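Local atomic coordinates of UDP-N-acetylenolpyruvoylglucosamine reductase (PDB entry 3TX1), a protein that probably catalyses the NADPH-dependent, FAD-mediated reduction of UDP-N-acetylenolpyruvoylglucosamine to UDP-N-acetylmuramate, a step of peptidoglycan biosynthesis. Residues A[78-86]-A[97-105]; A[46-54]-A[283-292]. All coordinates share one frame; numbering follows the deposited sequence.

Interaction 1: A[78-86]-A[97-105]; sequences KIPLTILGN and IRGVILHLD. With FAD (flavin-adenine dinucleotide), chain B.
L81 and I83 lie against V100 and L102 on one face of a parallel strand pair, 81-84 with 100-103, in the four-stranded mixed sheet of the FAD-binding domain; T82, L84, I101 and H103 occupy the other face. The strand axes cross at -28°, and the ladder from V100 N to P80 O through L84 N to L102 O holds them in register. I83 and L102 run side by side, their CD1 atoms 3.8 Å apart, while L81 slants over L102 and brings CD1 to within 3.9 Å of its CG. The two branches of I83 part company: CG1 sits beside the backbone N (chi1 -47°) and carries CD1 to L102, leaving CG2 to lie 3.6 Å from C5A of the FAD adenine. On the other face T82 lies alongside I101, CB to CG1, and I101 CG2 packs on L84 CB. V100 also packs on helix 64-76 through C74, and R98 pairs with D56. Near the end of the strand I83 O takes the ribose hydroxyl O2B, and past it N86 N binds phosphate oxygen O1P, placing the cofactor at the C-terminal end of strand 81-84. The H103 ring turns back to this end: ND1 donates to L84 O over 2.8 Å, with the oxygen close to the ring plane but ND1 well above the carbonyl plane, while NE2 bonds weakly to D105 OD2.

Interaction 2: A[46-54]-A[283-292]; sequences YTYTKTGGA and NIGGATATDY
With chi1 near +55° in both T49 and T51, each CG2 stands anti to its own carbonyl carbon and can meet Y292, while each OG1 lies between backbone N and carbonyl carbon. The 46-54 loop forms a type I turn from T47 to K50. N283 holds CG anti to its backbone N (chi1 -176°), which extends the amide toward that turn: ND2 donates to T49 O over 2.8 Å, a bent bond (133° at the hydrogen). The other end of the amide is occupied at home, since OD1 receives G285 N, making an Asx turn, and A287 N from opposite faces of its plane. T49 CG2 comes obliquely to the phenol end of Y292, 3.9 Å from CZ, and T51 CG2 obliquely to CD1 at 4.1 Å; Y292 OH itself bonds to I281 O. T51 CG2 also rests 3.7 Å from A287 O, and T51 CB lies 3.8 Å from A289 N at the first turn of helix 289-307, where T288 and D291 form a capping box. The contact joins the FAD-binding part of the chain to its C-terminal domain, and Y48 of the same loop touches FAD. A water bridges the seam, donating to K50 O and A287 O and accepting from N283 ND2. The amide spends ND2 across the boundary and OD1 on its own loop, which is consistent with one flat group tying the 283-287 turn to T49, with threonine methyls against Y292 and A289 supplying the apolar part.

How the interactions relate
Interaction 1 is secondary structure inside one domain, a parallel strand pair with 665 Å² buried, whereas interaction 2 joins a loop to a helix start across two domains and buries 276 Å². Interaction 1 is partly buried, with R98 and P80 at its exposed end; interaction 2 is mostly buried, K50 being its exposed member. Repeated backbone bonds and aliphatic branches dominate the first; a single direct hydrogen bond, a bridging water and threonine methyls serve the second. Along the chain, 78-105 is nested within the loop closed by interaction 2. The two meet where I97 N probably bonds to A54 O, and Y46 packs edge-to-face with H103.

Interaction 1: A[78-86]-A[97-105]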
loop_
_atom_site.group_PDB
_atom_site.type_symbol
_atom_site.label_atom_id
_atom_site.label_comp_id
_atom_site.label_asym_id
_atom_site.label_seq_id
_atom_site.Cartn_x
_atom_site.Cartn_y
_atom_site.Cartn_z
ATOM N N LYS A 78 -22.331 -12.325 -3.695
ATOM C CA LYS A 78 -21.469 -12.742 -2.567
ATOM C C LYS A 78 -20.075 -13.236 -2.983
ATOM O O LYS A 78 -19.550 -14.162 -2.383
ATOM C CB LYS A 78 -22.171 -13.744 -1.620
ATOM C CG LYS A 78 -23.364 -13.153 -0.874
ATOM C CD LYS A 78 -23.873 -14.094 0.215
ATOM C CE LYS A 78 -25.141 -13.560 0.874
ATOM N NZ LYS A 78 -25.588 -14.386 2.033
ATOM N N ILE A 79 -19.494 -12.608 -4.008
ATOM C CA ILE A 79 -18.140 -12.940 -4.485
ATOM C C ILE A 79 -17.117 -12.111 -3.698
ATOM O O ILE A 79 -17.144 -10.859 -3.776
ATOM C CB ILE A 79 -17.962 -12.603 -5.986
ATOM C CG1 ILE A 79 -19.026 -13.305 -6.839
ATOM C CG2 ILE A 79 -16.544 -12.914 -6.446
ATOM C CD1 ILE A 79 -19.083 -12.830 -8.278
ATOM N N PRO A 80 -16.252 -12.782 -2.895
ATOM C CA PRO A 80 -15.190 -12.058 -2.172
ATOM C C PRO A 80 -14.491 -11.083 -3.106
ATOM O O PRO A 80 -14.193 -11.427 -4.250
ATOM C CB PRO A 80 -14.226 -13.175 -1.727
ATOM C CG PRO A 80 -14.828 -14.469 -2.211
ATOM C CD PRO A 80 -16.276 -14.202 -2.505
ATOM N N LEU A 81 -14.276 -9.861 -2.644
ATOM C CA LEU A 81 -13.655 -8.853 -3.485
ATOM C C LEU A 81 -12.408 -8.270 -2.802
ATOM O O LEU A 81 -12.411 -8.027 -1.602
ATOM C CB LEU A 81 -14.686 -7.754 -3.773
ATOM C CG LEU A 81 -14.268 -6.327 -4.211
ATOM C CD1 LEU A 81 -14.176 -6.128 -5.724
ATOM C CD2 LEU A 81 -15.316 -5.394 -3.626
ATOM N N THR A 82 -11.341 -8.041 -3.551
ATOM C CA THR A 82 -10.162 -7.462 -2.949
ATOM C C THR A 82 -9.747 -6.257 -3.757
ATOM O O THR A 82 -9.854 -6.255 -4.987
ATOM C CB THR A 82 -8.934 -8.412 -2.934
ATOM O OG1 THR A 82 -9.322 -9.755 -2.599
ATOM C CG2 THR A 82 -7.852 -7.881 -1.938
ATOM N N ILE A 83 -9.242 -5.247 -3.058
ATOM C CA ILE A 83 -8.728 -4.081 -3.710
ATOM C C ILE A 83 -7.252 -4.141 -3.593
ATOM O O ILE A 83 -6.737 -4.259 -2.494
ATOM C CB ILE A 83 -9.097 -2.817 -2.960
ATOM C CG1 ILE A 83 -10.565 -2.882 -2.618
ATOM C CG2 ILE A 83 -8.743 -1.601 -3.816
ATOM C CD1 ILE A 83 -11.401 -3.116 -3.853
ATOM N N LEU A 84 -6.582 -4.043 -4.727
ATOM C CA LEU A 84 -5.146 -4.019 -4.757
ATOM C C LEU A 84 -4.641 -2.652 -5.241
ATOM O O LEU A 84 -5.002 -2.187 -6.307
ATOM C CB LEU A 84 -4.644 -5.119 -5.676
ATOM C CG LEU A 84 -3.172 -5.070 -6.080
ATOM C CD1 LEU A 84 -2.254 -5.616 -4.982
ATOM C CD2 LEU A 84 -3.009 -5.861 -7.370
ATOM N N GLY A 85 -3.810 -2.008 -4.436
ATOM C CA GLY A 85 -3.159 -0.755 -4.833
ATOM C C GLY A 85 -1.968 -1.237 -5.619
ATOM O O GLY A 85 -2.171 -1.978 -6.595
ATOM N N ASN A 86 -0.750 -0.891 -5.166
ATOM C CA ASN A 86 0.539 -1.319 -5.792
ATOM C C ASN A 86 1.283 -2.373 -4.951
ATOM O O ASN A 86 2.494 -2.615 -5.128
ATOM C CB ASN A 86 1.459 -0.122 -6.064
ATOM C CG ASN A 86 0.773 0.983 -6.847
ATOM O OD1 ASN A 86 -0.176 0.743 -7.559
ATOM N ND2 ASN A 86 1.266 2.209 -6.720
ATOM N N ILE A 97 -5.433 -15.653 -4.949
ATOM C CA ILE A 97 -6.585 -15.022 -4.264
ATOM C C ILE A 97 -7.895 -15.402 -4.922
ATOM O O ILE A 97 -7.989 -15.454 -6.164
ATOM C CB ILE A 97 -6.537 -13.479 -4.314
ATOM C CG1 ILE A 97 -5.168 -12.954 -3.909
ATOM C CG2 ILE A 97 -7.603 -12.887 -3.402
ATOM C CD1 ILE A 97 -5.108 -11.440 -3.844
ATOM N N ARG A 98 -8.913 -15.607 -4.083
ATOM C CA ARG A 98 -10.264 -16.005 -4.537
ATOM C C ARG A 98 -11.220 -14.813 -4.614
ATOM O O ARG A 98 -11.234 -13.949 -3.728
ATOM C CB ARG A 98 -10.876 -17.111 -3.651
ATOM C CG ARG A 98 -10.083 -18.413 -3.522
ATOM C CD ARG A 98 -10.005 -19.252 -4.795
ATOM N NE ARG A 98 -9.125 -18.747 -5.864
ATOM C CZ ARG A 98 -7.795 -18.908 -5.908
ATOM N NH1 ARG A 98 -7.148 -19.492 -4.902
ATOM N NH2 ARG A 98 -7.093 -18.436 -6.941
ATOM N N GLY A 99 -12.017 -14.788 -5.678
ATOM C CA GLY A 99 -12.968 -13.724 -5.914
ATOM C C GLY A 99 -12.461 -12.824 -7.031
ATOM O O GLY A 99 -11.811 -13.305 -7.981
ATOM N N VAL A 100 -12.752 -11.526 -6.900
ATOM C CA VAL A 100 -12.381 -10.513 -7.867
ATOM C C VAL A 100 -11.429 -9.536 -7.191
ATOM O O VAL A 100 -11.682 -9.086 -6.072
ATOM C CB VAL A 100 -13.639 -9.728 -8.301
ATOM C CG1 VAL A 100 -13.312 -8.483 -9.127
ATOM C CG2 VAL A 100 -14.597 -10.635 -9.049
ATOM N N ILE A 101 -10.345 -9.206 -7.881
ATOM C CA ILE A 101 -9.393 -8.224 -7.411
ATOM C C ILE A 101 -9.586 -6.998 -8.307
ATOM O O ILE A 101 -9.614 -7.128 -9.538
ATOM C CB ILE A 101 -7.925 -8.743 -7.494
ATOM C CG1 ILE A 101 -7.628 -9.798 -6.417
ATOM C CG2 ILE A 101 -6.929 -7.607 -7.326
ATOM C CD1 ILE A 101 -8.348 -11.124 -6.610
ATOM N N LEU A 102 -9.759 -5.825 -7.687
ATOM C CA LEU A 102 -9.920 -4.564 -8.389
ATOM C C LEU A 102 -8.683 -3.727 -8.226
ATOM O O LEU A 102 -8.229 -3.504 -7.107
ATOM C CB LEU A 102 -11.023 -3.741 -7.762
ATOM C CG LEU A 102 -12.472 -3.642 -8.168
ATOM C CD1 LEU A 102 -13.049 -2.550 -7.286
ATOM C CD2 LEU A 102 -12.565 -3.207 -9.610
ATOM N N HIS A 103 -8.194 -3.217 -9.340
ATOM C CA HIS A 103 -7.011 -2.420 -9.371
ATOM C C HIS A 103 -7.413 -1.134 -10.062
ATOM O O HIS A 103 -7.826 -1.106 -11.230
ATOM C CB HIS A 103 -5.909 -3.218 -10.087
ATOM C CG HIS A 103 -4.537 -2.579 -10.042
ATOM N ND1 HIS A 103 -3.905 -2.282 -8.887
ATOM C CD2 HIS A 103 -3.672 -2.210 -11.067
ATOM C CE1 HIS A 103 -2.714 -1.711 -9.165
ATOM N NE2 HIS A 103 -2.576 -1.667 -10.499
ATOM N N LEU A 104 -7.269 -0.036 -9.351
ATOM C CA LEU A 104 -7.750 1.227 -9.843
ATOM C C LEU A 104 -6.655 2.046 -10.451
ATOM O O LEU A 104 -6.619 3.242 -10.351
ATOM C CB LEU A 104 -8.403 2.000 -8.729
ATOM C CG LEU A 104 -9.266 1.180 -7.810
ATOM C CD1 LEU A 104 -9.408 1.860 -6.486
ATOM C CD2 LEU A 104 -10.609 0.923 -8.406
ATOM N N ASP A 105 -5.759 1.363 -11.107
ATOM C CA ASP A 105 -4.617 1.964 -11.758
ATOM C C ASP A 105 -5.058 3.100 -12.668
ATOM O O ASP A 105 -4.422 4.148 -12.689
ATOM C CB ASP A 105 -3.915 0.902 -12.590
ATOM C CG ASP A 105 -2.417 1.051 -12.562
ATOM O OD1 ASP A 105 -1.928 2.144 -12.202
ATOM O OD2 ASP A 105 -1.711 0.068 -12.877
HETATM P PA FAD B . -1.229 -2.125 -1.221
HETATM O O1A FAD B . -1.616 -2.431 -2.629
HETATM O O2A FAD B . 0.037 -2.704 -0.659
HETATM O O5B FAD B . -2.378 -2.640 -0.237
HETATM C C5B FAD B . -2.359 -1.955 1.011
HETATM C C4B FAD B . -3.677 -2.072 1.747
HETATM O O4B FAD B . -4.552 -1.021 1.368
HETATM C C3B FAD B . -4.455 -3.351 1.527
HETATM O O3B FAD B . -5.271 -3.536 2.710
HETATM C C2B FAD B . -5.345 -2.947 0.353
HETATM O O2B FAD B . -6.539 -3.716 0.110
HETATM C C1B FAD B . -5.728 -1.560 0.777
HETATM N N9A FAD B . -5.992 -0.735 -0.389
HETATM C C8A FAD B . -5.182 -0.494 -1.430
HETATM N N7A FAD B . -5.782 0.409 -2.255
HETATM C C5A FAD B . -6.980 0.768 -1.742
HETATM C C6A FAD B . -8.138 1.628 -2.100
HETATM N N6A FAD B . -8.192 2.372 -3.240
HETATM N N1A FAD B . -9.173 1.661 -1.233
HETATM C C2A FAD B . -9.185 0.967 -0.103
HETATM N N3A FAD B . -8.206 0.144 0.275
HETATM C C4A FAD B . -7.101 0.003 -0.491
HETATM N N1 FAD B . 4.391 3.064 4.646
HETATM C C2 FAD B . 4.442 4.139 5.471
HETATM O O2 FAD B . 3.423 4.477 6.096
HETATM N N3 FAD B . 5.529 4.905 5.641
HETATM C C4 FAD B . 6.687 4.669 5.042
HETATM O O4 FAD B . 7.693 5.384 5.257
HETATM C C4X FAD B . 6.710 3.516 4.131
HETATM N N5 FAD B . 7.830 3.211 3.481
HETATM C C5X FAD B . 7.906 2.169 2.641
HETATM C C6 FAD B . 9.106 1.931 1.989
HETATM C C7 FAD B . 9.218 0.895 1.099
HETATM C C7M FAD B . 10.533 0.638 0.411
HETATM C C8 FAD B . 8.017 0.064 0.862
HETATM C C8M FAD B . 8.059 -1.086 -0.078
HETATM C C9 FAD B . 6.832 0.303 1.505
HETATM C C9A FAD B . 6.730 1.337 2.404
HETATM N N10 FAD B . 5.513 1.622 3.069
HETATM C C10 FAD B . 5.483 2.717 3.952
HETATM C "C1'" FAD B . 4.330 0.768 2.860
HETATM C "C2'" FAD B . 3.464 1.273 1.728
HETATM O "O2'" FAD B . 4.202 2.175 0.908
HETATM C "C3'" FAD B . 2.256 2.027 2.252
HETATM O "O3'" FAD B . 1.596 1.152 3.158
HETATM C "C4'" FAD B . 1.331 2.390 1.094
HETATM O "O4'" FAD B . 0.485 3.499 1.428
HETATM C "C5'" FAD B . 0.528 1.205 0.588
HETATM O "O5'" FAD B . 0.155 1.500 -0.737
HETATM P P FAD B . -0.349 0.425 -1.781
HETATM O O1P FAD B . -1.120 1.206 -2.782
HETATM O O2P FAD B . 0.887 -0.305 -2.181
HETATM O O3P FAD B . -1.256 -0.554 -0.962
#

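Interaction 2: A[46-54]-A[283-292]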
loop_
_atom_site.group_PDB
_atom_site.type_symbol
_atom_site.label_atom_id
_atom_site.label_comp_id
_atom_site.label_asym_id
_atom_site.label_seq_id
_atom_site.Cartn_x
_atom_site.Cartn_y
_atom_site.Cartn_z
ATOM N N TYR A 46 2.156 -6.642 -10.828
ATOM C CA TYR A 46 1.610 -5.419 -10.238
ATOM C C TYR A 46 2.021 -5.175 -8.799
ATOM O O TYR A 46 1.474 -4.255 -8.170
ATOM C CB TYR A 46 0.076 -5.477 -10.232
ATOM C CG TYR A 46 -0.516 -5.789 -11.572
ATOM C CD1 TYR A 46 -0.791 -7.104 -11.936
ATOM C CD2 TYR A 46 -0.799 -4.780 -12.485
ATOM C CE1 TYR A 46 -1.323 -7.412 -13.176
ATOM C CE2 TYR A 46 -1.333 -5.082 -13.727
ATOM C CZ TYR A 46 -1.590 -6.397 -14.072
ATOM O OH TYR A 46 -2.109 -6.710 -15.315
ATOM N N THR A 47 2.907 -5.998 -8.237
ATOM C CA THR A 47 3.221 -5.812 -6.815
ATOM C C THR A 47 4.599 -5.357 -6.651
ATOM O O THR A 47 5.498 -5.733 -7.387
ATOM C CB THR A 47 3.115 -7.055 -5.927
ATOM O OG1 THR A 47 4.040 -8.040 -6.395
ATOM C CG2 THR A 47 1.706 -7.623 -5.879
ATOM N N TYR A 48 4.760 -4.583 -5.599
ATOM C CA TYR A 48 6.000 -3.953 -5.305
ATOM C C TYR A 48 7.099 -4.959 -4.938
ATOM O O TYR A 48 8.268 -4.698 -5.180
ATOM C CB TYR A 48 5.729 -2.873 -4.270
ATOM C CG TYR A 48 6.724 -1.760 -4.277
ATOM C CD1 TYR A 48 6.582 -0.656 -5.125
ATOM C CD2 TYR A 48 7.789 -1.799 -3.410
ATOM C CE1 TYR A 48 7.512 0.373 -5.109
ATOM C CE2 TYR A 48 8.719 -0.787 -3.362
ATOM C CZ TYR A 48 8.587 0.287 -4.212
ATOM O OH TYR A 48 9.576 1.238 -4.106
ATOM N N THR A 49 6.731 -6.120 -4.402
ATOM C CA THR A 49 7.721 -7.181 -4.124
ATOM C C THR A 49 7.897 -8.058 -5.351
ATOM O O THR A 49 8.748 -8.933 -5.386
ATOM C CB THR A 49 7.283 -8.140 -2.987
ATOM O OG1 THR A 49 5.975 -8.653 -3.264
ATOM C CG2 THR A 49 7.262 -7.447 -1.665
ATOM N N LYS A 50 7.062 -7.859 -6.353
ATOM C CA LYS A 50 7.117 -8.692 -7.548
ATOM C C LYS A 50 6.854 -10.169 -7.185
ATOM O O LYS A 50 7.558 -11.072 -7.639
ATOM C CB LYS A 50 8.454 -8.495 -8.276
ATOM C CG LYS A 50 8.574 -7.167 -9.014
ATOM C CD LYS A 50 10.004 -6.969 -9.520
ATOM C CE LYS A 50 10.155 -5.744 -10.426
ATOM N NZ LYS A 50 11.519 -5.608 -11.049
ATOM N N THR A 51 5.848 -10.392 -6.341
ATOM C CA THR A 51 5.455 -11.730 -5.908
ATOM C C THR A 51 3.956 -11.783 -5.779
ATOM O O THR A 51 3.290 -10.734 -5.640
ATOM C CB THR A 51 5.867 -11.998 -4.465
ATOM O OG1 THR A 51 5.268 -10.997 -3.650
ATOM C CG2 THR A 51 7.354 -11.987 -4.296
ATOM N N GLY A 52 3.450 -13.012 -5.699
ATOM C CA GLY A 52 2.047 -13.249 -5.456
ATOM C C GLY A 52 1.502 -14.192 -6.485
ATOM O O GLY A 52 1.756 -14.033 -7.683
ATOM N N GLY A 53 0.758 -15.193 -6.033
ATOM C CA GLY A 53 0.088 -16.106 -6.968
ATOM C C GLY A 53 -0.971 -15.366 -7.772
ATOM O O GLY A 53 -1.189 -14.177 -7.554
ATOM N N ALA A 54 -1.621 -16.054 -8.708
ATOM C CA ALA A 54 -2.626 -15.397 -9.545
ATOM C C ALA A 54 -3.930 -15.069 -8.795
ATOM O O ALA A 54 -4.175 -15.546 -7.685
ATOM C CB ALA A 54 -2.898 -16.192 -10.812
ATOM N N ASN A 283 14.102 -8.545 -2.306
ATOM C CA ASN A 283 13.959 -9.538 -3.342
ATOM C C ASN A 283 15.201 -9.485 -4.166
ATOM O O ASN A 283 15.278 -8.713 -5.118
ATOM C CB ASN A 283 12.770 -9.141 -4.214
ATOM C CG ASN A 283 12.441 -10.148 -5.282
ATOM O OD1 ASN A 283 13.190 -11.107 -5.537
ATOM N ND2 ASN A 283 11.286 -9.949 -5.917
ATOM N N ILE A 284 16.177 -10.301 -3.816
ATOM C CA ILE A 284 17.421 -10.335 -4.556
ATOM C C ILE A 284 17.313 -11.019 -5.917
ATOM O O ILE A 284 18.339 -11.289 -6.537
ATOM C CB ILE A 284 18.555 -10.977 -3.739
ATOM C CG1 ILE A 284 18.251 -12.436 -3.429
ATOM C CG2 ILE A 284 18.778 -10.181 -2.469
ATOM C CD1 ILE A 284 19.422 -13.192 -2.839
ATOM N N GLY A 285 16.094 -11.324 -6.369
ATOM C CA GLY A 285 15.874 -11.858 -7.722
ATOM C C GLY A 285 15.068 -13.132 -7.765
ATOM O O GLY A 285 15.512 -14.194 -7.308
ATOM N N GLY A 286 13.863 -13.054 -8.288
ATOM C CA GLY A 286 13.051 -14.272 -8.400
ATOM C C GLY A 286 12.462 -14.789 -7.096
ATOM O O GLY A 286 12.048 -15.963 -6.990
ATOM N N ALA A 287 12.400 -13.920 -6.092
ATOM C CA ALA A 287 11.744 -14.327 -4.860
ATOM C C ALA A 287 10.256 -14.713 -5.123
ATOM O O ALA A 287 9.627 -14.260 -6.111
ATOM C CB ALA A 287 11.837 -13.226 -3.810
ATOM N N THR A 288 9.705 -15.567 -4.263
ATOM C CA THR A 288 8.296 -15.915 -4.370
ATOM C C THR A 288 7.641 -15.570 -3.059
ATOM O O THR A 288 8.344 -15.417 -2.027
ATOM C CB THR A 288 8.156 -17.408 -4.566
ATOM O OG1 THR A 288 8.703 -18.075 -3.418
ATOM C CG2 THR A 288 8.935 -17.801 -5.772
ATOM N N ALA A 289 6.314 -15.477 -3.063
ATOM C CA ALA A 289 5.589 -15.231 -1.826
ATOM C C ALA A 289 5.913 -16.332 -0.795
ATOM O O ALA A 289 6.048 -16.055 0.420
ATOM C CB ALA A 289 4.100 -15.147 -2.099
ATOM N N THR A 290 6.069 -17.575 -1.268
ATOM C CA THR A 290 6.444 -18.641 -0.362
ATOM C C THR A 290 7.730 -18.225 0.343
ATOM O O THR A 290 7.800 -18.271 1.585
ATOM C CB THR A 290 6.639 -19.986 -1.064
ATOM O OG1 THR A 290 5.517 -20.242 -1.892
ATOM C CG2 THR A 290 6.744 -21.107 -0.051
ATOM N N ASP A 291 8.722 -17.777 -0.435
ATOM C CA ASP A 291 10.000 -17.327 0.148
ATOM C C ASP A 291 9.771 -16.270 1.190
ATOM O O ASP A 291 10.351 -16.342 2.269
ATOM C CB ASP A 291 10.948 -16.750 -0.884
ATOM C CG ASP A 291 11.412 -17.764 -1.890
ATOM O OD1 ASP A 291 11.629 -18.952 -1.527
ATOM O OD2 ASP A 291 11.557 -17.346 -3.057
ATOM N N TYR A 292 8.947 -15.273 0.877
ATOM C CA TYR A 292 8.651 -14.233 1.879
ATOM C C TYR A 292 8.046 -14.787 3.171
ATOM O O TYR A 292 8.582 -14.507 4.249
ATOM C CB TYR A 292 7.790 -13.115 1.309
ATOM C CG TYR A 292 8.594 -11.988 0.678
ATOM C CD1 TYR A 292 9.126 -12.100 -0.619
ATOM C CD2 TYR A 292 8.817 -10.787 1.377
ATOM C CE1 TYR A 292 9.861 -11.066 -1.197
ATOM C CE2 TYR A 292 9.559 -9.756 0.805
ATOM C CZ TYR A 292 10.075 -9.902 -0.493
ATOM O OH TYR A 292 10.806 -8.847 -1.061
HETATM O O HOH W 1 10.271 -12.199 -7.922
#